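Local coordinates for hydrogenase expression/formation protein HypE (Desulfovibrio vulgaris subsp. vulgaris, PDB 2Z1U) that binds ATP and magnesium and probably takes part in the maturation of hydrogenases, at residues L28-N33 with R109-M114; L85-R90 with G149-D154; R161-D166 with D214-R219; G175-T180 with C195-S200; L210-I215 with C276-E281. All blocks are in the same frame, centred on the assembly; numbering follows the deposited sequence.

Contact 1: L28-N33 with R109-M114; sequences LRHFDN and RVVASM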
# COMPACT_ATOMS: atom_id res chain seq x y z
N LEU A 28 -15.70 1.96 6.81
CA LEU A 28 -15.81 1.52 8.21
C LEU A 28 -16.99 0.59 8.44
O LEU A 28 -16.90 -0.34 9.24
CB LEU A 28 -15.93 2.72 9.16
CG LEU A 28 -14.62 3.17 9.79
CD1 LEU A 28 -13.58 3.56 8.72
CD2 LEU A 28 -14.89 4.31 10.77
N ARG A 29 -18.09 0.85 7.74
CA ARG A 29 -19.28 0.04 7.90
C ARG A 29 -18.98 -1.41 7.51
O ARG A 29 -19.29 -2.34 8.26
CB ARG A 29 -20.44 0.60 7.08
CG ARG A 29 -21.80 0.05 7.48
CD ARG A 29 -22.92 0.71 6.68
NE ARG A 29 -23.27 -0.10 5.52
CZ ARG A 29 -23.02 0.21 4.25
NH1 ARG A 29 -22.44 1.36 3.93
NH2 ARG A 29 -23.40 -0.62 3.29
N HIS A 30 -18.37 -1.59 6.35
CA HIS A 30 -18.05 -2.93 5.85
C HIS A 30 -16.84 -3.61 6.51
O HIS A 30 -16.81 -4.84 6.65
CB HIS A 30 -17.86 -2.91 4.33
CG HIS A 30 -19.14 -2.79 3.57
ND1 HIS A 30 -19.87 -3.89 3.17
CD2 HIS A 30 -19.84 -1.71 3.15
CE1 HIS A 30 -20.95 -3.50 2.53
NE2 HIS A 30 -20.96 -2.18 2.50
N PHE A 31 -15.85 -2.81 6.91
CA PHE A 31 -14.60 -3.34 7.49
C PHE A 31 -14.69 -3.49 9.02
O PHE A 31 -13.86 -4.19 9.62
CB PHE A 31 -13.40 -2.48 7.08
CG PHE A 31 -13.21 -2.33 5.58
CD1 PHE A 31 -13.78 -3.25 4.69
CD2 PHE A 31 -12.47 -1.28 5.06
CE1 PHE A 31 -13.61 -3.11 3.31
CE2 PHE A 31 -12.29 -1.14 3.68
CZ PHE A 31 -12.85 -2.06 2.81
N ASP A 32 -15.70 -2.84 9.59
CA ASP A 32 -16.14 -2.91 11.01
C ASP A 32 -15.18 -3.56 12.00
O ASP A 32 -15.22 -4.78 12.20
CB ASP A 32 -17.51 -3.59 11.10
CG ASP A 32 -18.37 -3.04 12.22
OD1 ASP A 32 -17.84 -2.40 13.17
OD2 ASP A 32 -19.61 -3.24 12.15
N ASN A 33 -14.32 -2.74 12.60
CA ASN A 33 -13.45 -3.17 13.70
C ASN A 33 -12.94 -1.95 14.47
O ASN A 33 -12.85 -0.86 13.90
CB ASN A 33 -12.31 -4.07 13.20
CG ASN A 33 -11.26 -3.32 12.38
OD1 ASN A 33 -10.32 -2.76 12.94
ND2 ASN A 33 -11.42 -3.33 11.06
N ARG A 109 -20.08 -2.59 -4.00
CA ARG A 109 -19.93 -4.02 -4.27
C ARG A 109 -18.49 -4.49 -4.02
O ARG A 109 -18.27 -5.56 -3.46
CB ARG A 109 -20.33 -4.34 -5.71
CG ARG A 109 -21.83 -4.35 -5.95
CD ARG A 109 -22.14 -5.01 -7.30
NE ARG A 109 -21.92 -4.09 -8.42
CZ ARG A 109 -21.68 -4.46 -9.67
NH1 ARG A 109 -21.60 -5.75 -10.01
NH2 ARG A 109 -21.51 -3.53 -10.61
N VAL A 110 -17.52 -3.68 -4.44
CA VAL A 110 -16.10 -4.01 -4.27
C VAL A 110 -15.72 -3.98 -2.78
O VAL A 110 -15.05 -4.89 -2.28
CB VAL A 110 -15.20 -3.06 -5.06
CG1 VAL A 110 -13.72 -3.25 -4.66
CG2 VAL A 110 -15.39 -3.28 -6.56
N VAL A 111 -16.17 -2.93 -2.09
CA VAL A 111 -15.96 -2.78 -0.65
C VAL A 111 -16.61 -3.94 0.11
O VAL A 111 -15.98 -4.52 0.99
CB VAL A 111 -16.48 -1.40 -0.14
CG1 VAL A 111 -16.50 -1.37 1.37
CG2 VAL A 111 -15.58 -0.27 -0.68
N ALA A 112 -17.86 -4.28 -0.24
CA ALA A 112 -18.55 -5.45 0.33
C ALA A 112 -17.75 -6.76 0.14
O ALA A 112 -17.62 -7.55 1.08
CB ALA A 112 -19.96 -5.59 -0.26
N SER A 113 -17.23 -6.98 -1.06
CA SER A 113 -16.35 -8.10 -1.33
C SER A 113 -15.12 -8.14 -0.43
O SER A 113 -14.75 -9.20 0.06
CB SER A 113 -15.89 -8.11 -2.79
OG SER A 113 -16.92 -8.59 -3.64
N MET A 114 -14.46 -6.99 -0.25
CA MET A 114 -13.29 -6.92 0.64
C MET A 114 -13.61 -7.28 2.08
O MET A 114 -12.88 -8.06 2.69
CB MET A 114 -12.59 -5.55 0.55
CG MET A 114 -12.04 -5.27 -0.82
SD MET A 114 -11.24 -3.68 -1.02
CE MET A 114 -9.76 -3.86 -0.03
O HOH W 1 -18.82 -6.32 3.94
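His30 and Phe31 both carry CG anti to the carbonyl carbon (chi1 -75° and -57°), and from the last turn of helix 17-31 their rings reach helix 104-121 at Val111, Ala112 and Met114. Val111 answers with CG1 anti to its backbone N (chi1 169°), a setting that puts this methyl against the root of the imidazole, 3.6 Å from His30 CB. The two side chains cross at about a right angle. The imidazole lies over the helix backbone: Ala112 N sits above one face, offset toward the rim, and His30 CE1 is 3.6 Å from Ala112 CB. A water in the ring plane completes the link, 2.8 Å from His30 ND1, and donates a weak bond to Ala112 O. Val111 O lies at the edge of the Phe31 ring, 3.6 Å from Phe31 CE1, and Met114 CB comes in obliquely, 3.8 Å from that carbon. No direct hydrogen bond joins the segments; ring packing, helped by the water, carries the contact. Phe31 and Met114 both continue onto Cys94 of strand 87-99, and Phe31 also touches bound ATP. This is helix-on-helix packing against one sheet of an alpha/beta domain of the AIR synthase type, beside its nucleotide site.

Contact 2: L85-R90 with G149-D154; sequences LGARPR and GEILVD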
# COMPACT_ATOMS: atom_id res chain seq x y z
N LEU A 85 5.48 -16.54 3.32
CA LEU A 85 6.62 -16.54 4.24
C LEU A 85 6.34 -17.35 5.51
O LEU A 85 7.01 -17.15 6.53
CB LEU A 85 7.01 -15.11 4.60
CG LEU A 85 8.49 -14.77 4.45
CD1 LEU A 85 8.90 -14.77 2.97
CD2 LEU A 85 8.81 -13.42 5.11
N GLY A 86 5.37 -18.25 5.46
CA GLY A 86 5.08 -19.12 6.60
C GLY A 86 4.57 -18.31 7.77
O GLY A 86 4.88 -18.62 8.92
N ALA A 87 3.79 -17.28 7.46
CA ALA A 87 3.26 -16.37 8.47
C ALA A 87 1.74 -16.41 8.54
O ALA A 87 1.07 -16.83 7.60
CB ALA A 87 3.74 -14.94 8.20
N ARG A 88 1.21 -15.99 9.69
CA ARG A 88 -0.22 -15.85 9.91
C ARG A 88 -0.58 -14.38 9.63
O ARG A 88 -0.24 -13.52 10.42
CB ARG A 88 -0.54 -16.24 11.37
CG ARG A 88 -1.98 -16.08 11.78
CD ARG A 88 -2.14 -16.38 13.28
NE ARG A 88 -1.87 -17.80 13.54
CZ ARG A 88 -1.39 -18.27 14.68
NH1 ARG A 88 -1.11 -17.45 15.69
NH2 ARG A 88 -1.19 -19.58 14.83
N PRO A 89 -1.27 -14.10 8.51
CA PRO A 89 -1.70 -12.72 8.25
C PRO A 89 -2.72 -12.28 9.29
O PRO A 89 -3.56 -13.08 9.70
CB PRO A 89 -2.37 -12.80 6.86
CG PRO A 89 -1.91 -14.10 6.27
CD PRO A 89 -1.68 -15.02 7.42
N ARG A 90 -2.61 -11.03 9.72
CA ARG A 90 -3.46 -10.51 10.77
C ARG A 90 -4.20 -9.26 10.31
O ARG A 90 -5.41 -9.13 10.56
CB ARG A 90 -2.62 -10.16 12.02
CG ARG A 90 -1.93 -11.37 12.67
CD ARG A 90 -2.92 -12.31 13.35
NE ARG A 90 -3.90 -11.60 14.17
CZ ARG A 90 -3.66 -11.11 15.38
NH1 ARG A 90 -2.44 -11.22 15.92
NH2 ARG A 90 -4.62 -10.49 16.07
N GLY A 149 1.72 -9.93 9.00
CA GLY A 149 1.46 -11.17 9.70
C GLY A 149 2.60 -11.62 10.61
O GLY A 149 3.72 -11.13 10.50
N GLU A 150 2.29 -12.57 11.47
CA GLU A 150 3.24 -13.12 12.43
C GLU A 150 3.88 -14.40 11.85
O GLU A 150 3.18 -15.35 11.50
CB GLU A 150 2.52 -13.39 13.75
CG GLU A 150 1.97 -12.08 14.37
CD GLU A 150 0.89 -12.29 15.42
OE1 GLU A 150 -0.08 -13.06 15.15
OE2 GLU A 150 1.00 -11.68 16.51
N ILE A 151 5.21 -14.42 11.74
CA ILE A 151 5.88 -15.61 11.22
C ILE A 151 5.74 -16.77 12.22
O ILE A 151 5.89 -16.58 13.43
CB ILE A 151 7.35 -15.35 10.79
CG1 ILE A 151 7.35 -14.48 9.52
CG2 ILE A 151 8.08 -16.67 10.49
CD1 ILE A 151 8.64 -13.78 9.23
N LEU A 152 5.39 -17.94 11.68
CA LEU A 152 5.01 -19.10 12.49
C LEU A 152 6.14 -20.09 12.75
O LEU A 152 6.04 -20.91 13.66
CB LEU A 152 3.82 -19.84 11.85
CG LEU A 152 2.51 -19.07 11.69
CD1 LEU A 152 1.58 -19.81 10.74
CD2 LEU A 152 1.83 -18.82 13.04
N VAL A 153 7.21 -20.02 11.96
CA VAL A 153 8.29 -21.01 12.04
C VAL A 153 9.66 -20.43 11.75
O VAL A 153 9.78 -19.43 11.03
CB VAL A 153 8.07 -22.20 11.06
CG1 VAL A 153 7.03 -23.16 11.58
CG2 VAL A 153 7.74 -21.71 9.64
N ASP A 154 10.68 -21.07 12.32
CA ASP A 154 12.07 -20.76 12.00
C ASP A 154 12.85 -22.06 11.83
O ASP A 154 12.88 -22.89 12.74
CB ASP A 154 12.70 -19.88 13.09
CG ASP A 154 13.94 -19.13 12.60
OD1 ASP A 154 14.97 -19.77 12.33
OD2 ASP A 154 13.88 -17.89 12.50
O HOH W 2 -2.47 -14.54 16.21
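Ala87 faces Ile151, Arg88 faces Glu150 and Pro89 faces Gly149 where strands 87-99 and 141-151 run antiparallel. Backbone bonds come first. Arg88 and Glu150 form the hydrogen-bonded pair, with Arg88 N to Glu150 O at 2.8 Å and Glu150 N to Arg88 O at 2.9 Å; past the strand end, Leu152 N reaches Gly86 O. At the Pro89 pair the chains come close, Gly149 CA being 3.0 Å from Arg88 O. Packing contacts form a second group. Ala87 CB rests 3.9 Å from Ile151 CG1, while Leu152 CD2 lies over one face of the Arg88 guanidinium, offset toward its rim, 3.6 Å from Arg88 NH2. Charged groups make the third. Bends at chi2 and chi3 (-70° and -46°) fold Arg90 at CD and NE; Arg90 CD lies 3.4 Å from Glu150 OE1. Arg90 NH1 makes a 3.1 Å salt bridge to Glu150 OE1 from above the carboxylate plane. Arg88 NH1 and Glu150 OE1, 4.5 Å apart and beyond a salt bridge, are joined by a water. Glu206 pairs with Arg88 NE, and Thr48 N binds Glu150 OE2. With one oxygen shared between an arginine and a water and the other held by backbone, Glu150 probably favours its ionised form.

Contact 3: R161-D166 with D214-R219; sequences RARPGD and DIHVLR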
# COMPACT_ATOMS: atom_id res chain seq x y z
N ARG A 161 15.33 -21.58 -0.64
CA ARG A 161 15.45 -22.77 0.22
C ARG A 161 15.09 -24.12 -0.42
O ARG A 161 15.11 -25.16 0.27
CB ARG A 161 14.67 -22.55 1.53
CG ARG A 161 15.24 -21.44 2.42
CD ARG A 161 14.67 -21.46 3.85
NE ARG A 161 14.96 -22.73 4.51
CZ ARG A 161 14.08 -23.51 5.13
NH1 ARG A 161 12.80 -23.14 5.23
NH2 ARG A 161 14.49 -24.66 5.67
N ALA A 162 14.79 -24.13 -1.72
CA ALA A 162 14.58 -25.38 -2.45
C ALA A 162 15.92 -26.12 -2.53
O ALA A 162 16.93 -25.53 -2.89
CB ALA A 162 14.03 -25.13 -3.84
N ARG A 163 15.91 -27.39 -2.17
CA ARG A 163 17.14 -28.18 -2.14
C ARG A 163 16.96 -29.51 -2.89
O ARG A 163 15.83 -30.00 -3.02
CB ARG A 163 17.61 -28.36 -0.69
CG ARG A 163 16.84 -29.41 0.14
CD ARG A 163 17.72 -30.01 1.25
NE ARG A 163 17.15 -31.22 1.88
CZ ARG A 163 16.74 -31.30 3.15
NH1 ARG A 163 16.82 -30.25 3.95
NH2 ARG A 163 16.25 -32.45 3.63
N PRO A 164 18.07 -30.10 -3.42
CA PRO A 164 18.02 -31.40 -4.09
C PRO A 164 17.20 -32.45 -3.34
O PRO A 164 17.37 -32.61 -2.13
CB PRO A 164 19.49 -31.82 -4.18
CG PRO A 164 20.24 -30.51 -4.24
CD PRO A 164 19.42 -29.50 -3.46
N GLY A 165 16.33 -33.15 -4.07
CA GLY A 165 15.48 -34.18 -3.48
C GLY A 165 14.11 -33.72 -3.02
O GLY A 165 13.25 -34.55 -2.70
N ASP A 166 13.90 -32.40 -2.98
CA ASP A 166 12.60 -31.81 -2.60
C ASP A 166 11.51 -32.18 -3.60
O ASP A 166 11.75 -32.22 -4.81
CB ASP A 166 12.70 -30.28 -2.54
CG ASP A 166 13.36 -29.78 -1.26
OD1 ASP A 166 13.70 -30.59 -0.36
OD2 ASP A 166 13.52 -28.55 -1.15
N ASP A 214 8.86 -28.33 8.19
CA ASP A 214 10.03 -28.37 7.30
C ASP A 214 9.67 -27.94 5.87
O ASP A 214 10.18 -28.48 4.89
CB ASP A 214 10.73 -29.75 7.33
CG ASP A 214 12.22 -29.68 6.99
OD1 ASP A 214 12.79 -28.56 6.91
OD2 ASP A 214 12.84 -30.75 6.81
N ILE A 215 8.80 -26.94 5.76
CA ILE A 215 8.44 -26.38 4.47
C ILE A 215 9.60 -25.51 3.96
O ILE A 215 10.01 -24.55 4.64
CB ILE A 215 7.14 -25.52 4.54
CG1 ILE A 215 5.98 -26.31 5.18
CG2 ILE A 215 6.77 -25.00 3.14
CD1 ILE A 215 5.62 -27.66 4.51
N HIS A 216 10.13 -25.85 2.79
CA HIS A 216 11.24 -25.07 2.23
C HIS A 216 10.79 -23.82 1.48
O HIS A 216 11.33 -22.74 1.73
CB HIS A 216 12.14 -25.92 1.34
CG HIS A 216 12.94 -26.94 2.10
ND1 HIS A 216 13.68 -27.92 1.46
CD2 HIS A 216 13.11 -27.14 3.42
CE1 HIS A 216 14.27 -28.67 2.37
NE2 HIS A 216 13.94 -28.23 3.57
N VAL A 217 9.85 -23.97 0.54
CA VAL A 217 9.37 -22.85 -0.30
C VAL A 217 7.85 -22.85 -0.46
O VAL A 217 7.23 -23.89 -0.68
CB VAL A 217 9.98 -22.84 -1.73
CG1 VAL A 217 9.83 -21.43 -2.37
CG2 VAL A 217 11.43 -23.27 -1.73
N LEU A 218 7.27 -21.65 -0.36
CA LEU A 218 5.89 -21.41 -0.75
C LEU A 218 5.89 -20.22 -1.69
O LEU A 218 6.60 -19.24 -1.44
CB LEU A 218 5.00 -21.09 0.48
CG LEU A 218 4.83 -22.13 1.60
CD1 LEU A 218 4.18 -21.49 2.86
CD2 LEU A 218 4.03 -23.35 1.15
N ARG A 219 5.14 -20.31 -2.78
CA ARG A 219 4.95 -19.15 -3.66
C ARG A 219 3.63 -19.29 -4.41
O ARG A 219 3.21 -20.40 -4.74
CB ARG A 219 6.13 -18.98 -4.65
CG ARG A 219 6.04 -17.67 -5.46
CD ARG A 219 7.39 -17.13 -5.80
NE ARG A 219 8.17 -16.74 -4.62
CZ ARG A 219 9.48 -16.47 -4.66
NH1 ARG A 219 10.13 -16.53 -5.82
NH2 ARG A 219 10.14 -16.13 -3.56
O HOH W 3 15.31 -29.24 5.75
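His216 is met by Arg161, Arg163 and Asp166, which close on its imidazole from different directions. Asp166 comes to the ring edge: His216 ND1 donates to Asp166 OD2 over 2.7 Å, nearly straight, with the oxygen in the ring plane and met on its syn side. The side chains cross at about a right angle, and the carboxylate is turned 48° from the ring. That same oxygen also takes the backbone N of Arg163 at 2.8 Å, from the other face of the carboxylate. Two donors therefore grip Asp166 OD2, and one of them belongs to the type II turn from Arg163 to Asp166 that carries the acid.

Arg163 has CG between its backbone N and carbonyl carbon, which sets Arg163 CG 3.5 Å from His216 CE1. Its extended chain then brings the guanidinium to the ring edge, with His216 CE1 over one guanidinium face and the planes 56° apart. A water in the imidazole plane lies 2.8 Å from His216 NE2, donates to Asp214 OD1 and accepts a weak bond from Arg163 NH1.

Arg161 crosses the histidine at about a right angle, its guanidinium tilted 64° from the ring and Arg161 NH2 3.6 Å from His216 CD2. Arg161 NH1 gives a weak bond to Ile215 O; its stronger partner is Ala156 O. Ala162 CB packs 3.8 Å from Val217 CG2. His216 and Val217 form a classic beta bulge opposite Ile277, so the loop 161-166 covers the start of edge strand 217-219, between strand 275-278 and Ile233 of helix 225-237.

Contact 4: G175-T180 with C195-S200; sequences GDHGLT and CSDSAS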
# COMPACT_ATOMS: atom_id res chain seq x y z
N GLY A 175 -4.25 -22.02 -14.55
CA GLY A 175 -4.69 -21.24 -15.71
C GLY A 175 -6.08 -20.63 -15.62
O GLY A 175 -6.45 -19.79 -16.44
N ASP A 176 -6.85 -21.05 -14.62
CA ASP A 176 -8.26 -20.67 -14.47
C ASP A 176 -8.52 -19.17 -14.40
O ASP A 176 -9.30 -18.65 -15.20
CB ASP A 176 -8.87 -21.36 -13.24
CG ASP A 176 -8.66 -22.86 -13.27
OD1 ASP A 176 -9.61 -23.58 -13.61
OD2 ASP A 176 -7.53 -23.31 -13.00
N HIS A 177 -7.84 -18.48 -13.48
CA HIS A 177 -8.01 -17.04 -13.35
C HIS A 177 -7.68 -16.29 -14.64
O HIS A 177 -8.49 -15.49 -15.13
CB HIS A 177 -7.14 -16.47 -12.23
CG HIS A 177 -7.28 -14.99 -12.08
ND1 HIS A 177 -8.33 -14.41 -11.39
CD2 HIS A 177 -6.53 -13.97 -12.54
CE1 HIS A 177 -8.21 -13.10 -11.42
NE2 HIS A 177 -7.13 -12.80 -12.12
N GLY A 178 -6.47 -16.52 -15.17
CA GLY A 178 -6.02 -15.85 -16.39
C GLY A 178 -6.98 -16.04 -17.55
O GLY A 178 -7.30 -15.09 -18.25
N LEU A 179 -7.44 -17.28 -17.76
CA LEU A 179 -8.39 -17.57 -18.83
C LEU A 179 -9.69 -16.81 -18.64
O LEU A 179 -10.20 -16.22 -19.58
CB LEU A 179 -8.68 -19.07 -18.92
CG LEU A 179 -8.98 -19.72 -20.27
CD1 LEU A 179 -9.91 -20.91 -20.10
CD2 LEU A 179 -9.53 -18.77 -21.33
N THR A 180 -10.23 -16.80 -17.42
CA THR A 180 -11.53 -16.16 -17.23
C THR A 180 -11.54 -14.66 -17.44
O THR A 180 -12.49 -14.16 -18.03
CB THR A 180 -12.35 -16.64 -15.97
OG1 THR A 180 -12.86 -15.53 -15.22
CG2 THR A 180 -11.55 -17.54 -15.11
N CYS A 195 -13.79 -20.17 -14.09
CA CYS A 195 -13.88 -18.93 -13.33
C CYS A 195 -12.61 -18.68 -12.54
O CYS A 195 -11.77 -19.57 -12.40
CB CYS A 195 -15.09 -18.96 -12.40
SG CYS A 195 -15.05 -20.33 -11.26
N SER A 196 -12.48 -17.47 -12.01
CA SER A 196 -11.38 -17.13 -11.13
C SER A 196 -11.36 -18.05 -9.92
O SER A 196 -12.40 -18.52 -9.46
CB SER A 196 -11.46 -15.68 -10.67
OG SER A 196 -10.36 -15.34 -9.85
N ASP A 197 -10.15 -18.30 -9.43
CA ASP A 197 -9.94 -19.15 -8.27
C ASP A 197 -9.61 -18.30 -7.05
O ASP A 197 -9.18 -18.83 -6.01
CB ASP A 197 -8.80 -20.14 -8.56
CG ASP A 197 -7.50 -19.45 -9.00
OD1 ASP A 197 -7.47 -18.23 -9.28
OD2 ASP A 197 -6.48 -20.17 -9.06
N SER A 198 -9.79 -16.99 -7.17
CA SER A 198 -9.47 -16.04 -6.10
C SER A 198 -9.93 -16.62 -4.76
O SER A 198 -11.13 -16.81 -4.52
CB SER A 198 -10.12 -14.68 -6.36
OG SER A 198 -9.71 -13.72 -5.39
N ALA A 199 -8.96 -16.93 -3.91
CA ALA A 199 -9.26 -17.54 -2.61
C ALA A 199 -8.08 -17.36 -1.69
O ALA A 199 -6.93 -17.33 -2.12
CB ALA A 199 -9.60 -19.06 -2.77
N SER A 200 -8.39 -17.28 -0.41
CA SER A 200 -7.42 -17.15 0.66
C SER A 200 -6.81 -18.48 1.04
O SER A 200 -7.53 -19.44 1.28
CB SER A 200 -8.14 -16.55 1.91
OG SER A 200 -7.98 -15.15 1.86
O HOH W 4 -12.09 -22.68 -13.07
O HOH W 5 -6.08 -19.87 -11.84
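The imidazole of His177 receives Ser196 OG at its edge, in the ring plane, 2.7 Å from His177 ND1. This hydrogen bond is close to straight at 162°, and either atom could be its donor. Asp197 OD1 approaches the ring obliquely and stands 3.5 Å from His177 CB. The other ring nitrogen, His177 NE2, is hydrogen-bonded to Ile342 O, and the ring also meets Phe65 with the planes at about 85°. Two anti torsions prepare the central bond: His177 CG is anti to the backbone N (chi1 180°), as is Ser196 OG.

The serine has a second role in its own segment. Ser198 N donates to Ser196 OG at 3.2 Å, an ST turn that helps hold the serine oxygen in place. Around the first turn of helix 176-184, waters extend the contact. One accepts from His177 N at 2.8 Å and donates a weak bond to Asp197 OD2; another lies 2.7 Å from Asp176 OD1, probably as donor, and accepts from Cys195 N at 3.2 Å. Each aspartate has a further partner, Asp176 OD2 with Ser173 OG and Asp197 OD2 with Lys273 NZ.

Largely buried, the contact joins the helix start to the loop before helix 202-212 through polar groups. Its acids stand near one another, Asp176 OD2 and Asp197 OD2 being 5.1 Å apart, and the lysine probably offsets their like charge.

Contact 5: L210-I215 with C276-E281; sequences LEVGDI and CILPEE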
# COMPACT_ATOMS: atom_id res chain seq x y z
N LEU A 210 2.79 -25.63 10.59
CA LEU A 210 2.72 -26.10 11.98
C LEU A 210 2.53 -27.59 12.19
O LEU A 210 2.98 -28.13 13.21
CB LEU A 210 1.64 -25.33 12.75
CG LEU A 210 1.80 -23.82 12.79
CD1 LEU A 210 0.57 -23.21 13.43
CD2 LEU A 210 3.06 -23.43 13.54
N GLU A 211 1.85 -28.27 11.26
CA GLU A 211 1.56 -29.69 11.44
C GLU A 211 2.39 -30.62 10.57
O GLU A 211 2.77 -31.70 11.01
CB GLU A 211 0.05 -29.97 11.32
CG GLU A 211 -0.74 -29.21 12.40
CD GLU A 211 -2.20 -29.61 12.49
OE1 GLU A 211 -3.06 -28.70 12.43
OE2 GLU A 211 -2.49 -30.82 12.62
N VAL A 212 2.69 -30.20 9.34
CA VAL A 212 3.54 -31.00 8.45
C VAL A 212 5.01 -30.67 8.74
O VAL A 212 5.81 -31.58 9.01
CB VAL A 212 3.16 -30.80 6.96
CG1 VAL A 212 4.11 -31.57 6.04
CG2 VAL A 212 1.71 -31.23 6.74
N GLY A 213 5.33 -29.38 8.70
CA GLY A 213 6.66 -28.86 9.05
C GLY A 213 7.75 -29.04 8.00
O GLY A 213 7.58 -29.79 7.03
N ASP A 214 8.86 -28.33 8.19
CA ASP A 214 10.03 -28.37 7.30
C ASP A 214 9.67 -27.94 5.87
O ASP A 214 10.18 -28.48 4.89
CB ASP A 214 10.73 -29.75 7.33
CG ASP A 214 12.22 -29.68 6.99
OD1 ASP A 214 12.79 -28.56 6.91
OD2 ASP A 214 12.84 -30.75 6.81
N ILE A 215 8.80 -26.94 5.76
CA ILE A 215 8.44 -26.38 4.47
C ILE A 215 9.60 -25.51 3.96
O ILE A 215 10.01 -24.55 4.64
CB ILE A 215 7.14 -25.52 4.54
CG1 ILE A 215 5.98 -26.31 5.18
CG2 ILE A 215 6.77 -25.00 3.14
CD1 ILE A 215 5.62 -27.66 4.51
N CYS A 276 4.25 -25.60 -3.27
CA CYS A 276 4.87 -25.97 -2.02
C CYS A 276 6.04 -26.91 -2.29
O CYS A 276 5.88 -27.97 -2.88
CB CYS A 276 3.84 -26.62 -1.09
SG CYS A 276 4.51 -27.34 0.43
N ILE A 277 7.22 -26.50 -1.83
CA ILE A 277 8.44 -27.30 -2.00
C ILE A 277 8.98 -27.65 -0.62
O ILE A 277 9.07 -26.78 0.26
CB ILE A 277 9.48 -26.55 -2.89
CG1 ILE A 277 8.89 -26.33 -4.29
CG2 ILE A 277 10.80 -27.34 -3.01
CD1 ILE A 277 9.65 -25.36 -5.19
N LEU A 278 9.31 -28.93 -0.43
CA LEU A 278 9.67 -29.51 0.87
C LEU A 278 10.34 -30.90 0.69
O LEU A 278 10.13 -31.56 -0.33
CB LEU A 278 8.42 -29.64 1.76
CG LEU A 278 7.47 -30.85 1.66
CD1 LEU A 278 6.44 -30.71 2.75
CD2 LEU A 278 6.80 -30.99 0.30
N PRO A 279 11.13 -31.36 1.69
CA PRO A 279 11.76 -32.69 1.58
C PRO A 279 10.77 -33.81 1.25
O PRO A 279 9.60 -33.76 1.64
CB PRO A 279 12.34 -32.92 2.98
CG PRO A 279 12.57 -31.57 3.51
CD PRO A 279 11.47 -30.70 2.96
N GLU A 280 11.28 -34.82 0.56
CA GLU A 280 10.49 -35.96 0.10
C GLU A 280 9.66 -36.64 1.19
O GLU A 280 8.51 -37.00 0.95
CB GLU A 280 11.40 -36.96 -0.63
CG GLU A 280 10.71 -38.18 -1.24
CD GLU A 280 9.47 -37.84 -2.06
OE1 GLU A 280 8.43 -38.53 -1.88
OE2 GLU A 280 9.53 -36.90 -2.88
N GLU A 281 10.22 -36.80 2.39
CA GLU A 281 9.53 -37.60 3.43
C GLU A 281 8.32 -36.89 4.06
O GLU A 281 7.51 -37.52 4.76
CB GLU A 281 10.50 -38.16 4.49
CG GLU A 281 10.80 -37.25 5.69
CD GLU A 281 11.95 -36.28 5.45
OE1 GLU A 281 12.48 -36.23 4.31
OE2 GLU A 281 12.32 -35.57 6.40
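Leu278 CD1 is the main bump of this contact, set between two branched side chains, Val212 and Ile215. Its chi1 of 85° places CG between the backbone N and the carbonyl carbon, and from there CD1 meets Ile215 CD1 at 3.6 Å and Val212 CG1 at 4.1 Å. The valine crosses the leucine at about a right angle, the isoleucine more obliquely; the methyl is flanked by Val212 at the helix end and Ile215 in the loop after it. A smaller fit lies beside it, where Ile215 CG2 rests 4.2 Å from Cys276 SG. The two branches of Ile215 thus divide the work, CG2 on Cys276 and CD1 on Leu278. Pro279 makes a second protrusion, with Pro279 CG 3.4 Å from Asp214 OD2 and Pro279 CD 3.2 Å from Asp214 O. Helix 202-212 ends at Gly213, which has positive phi (77°), and the loop then brings Asp214 and Ile215 to the strand. No hydrogen bond links the two segments, and their touching parts run 98° apart. Ala286 of helix 280-291 also packs on Leu278, and Val289 on Val212. Such apolar packing of helices on a sheet is characteristic of an alpha/beta domain, here the C-terminal one of the AIR synthase family.

How the contacts relate
Contacts 3 and 5 form one continuous region: they share Asp214 and Ile215, their centres lie about 8 Å apart, and probable backbone bonds join Val217 and His216 to Ile277. Contact 2, in the N-terminal domain, touches contact 5 where Leu152 O packs on Leu210 CD2 at 3.9 Å. It shares with contact 3 an approach to the second subunit. Contact 1 lies far from contacts 3 and 5, with centres about 37 and 36 Å away, yet the Phe31 side chain comes within about 4 Å of a bound ATP. The side chains of Leu85 in contact 2 and His177 in contact 4 are each near a bound ATP as well, at about 8 and 10 Å.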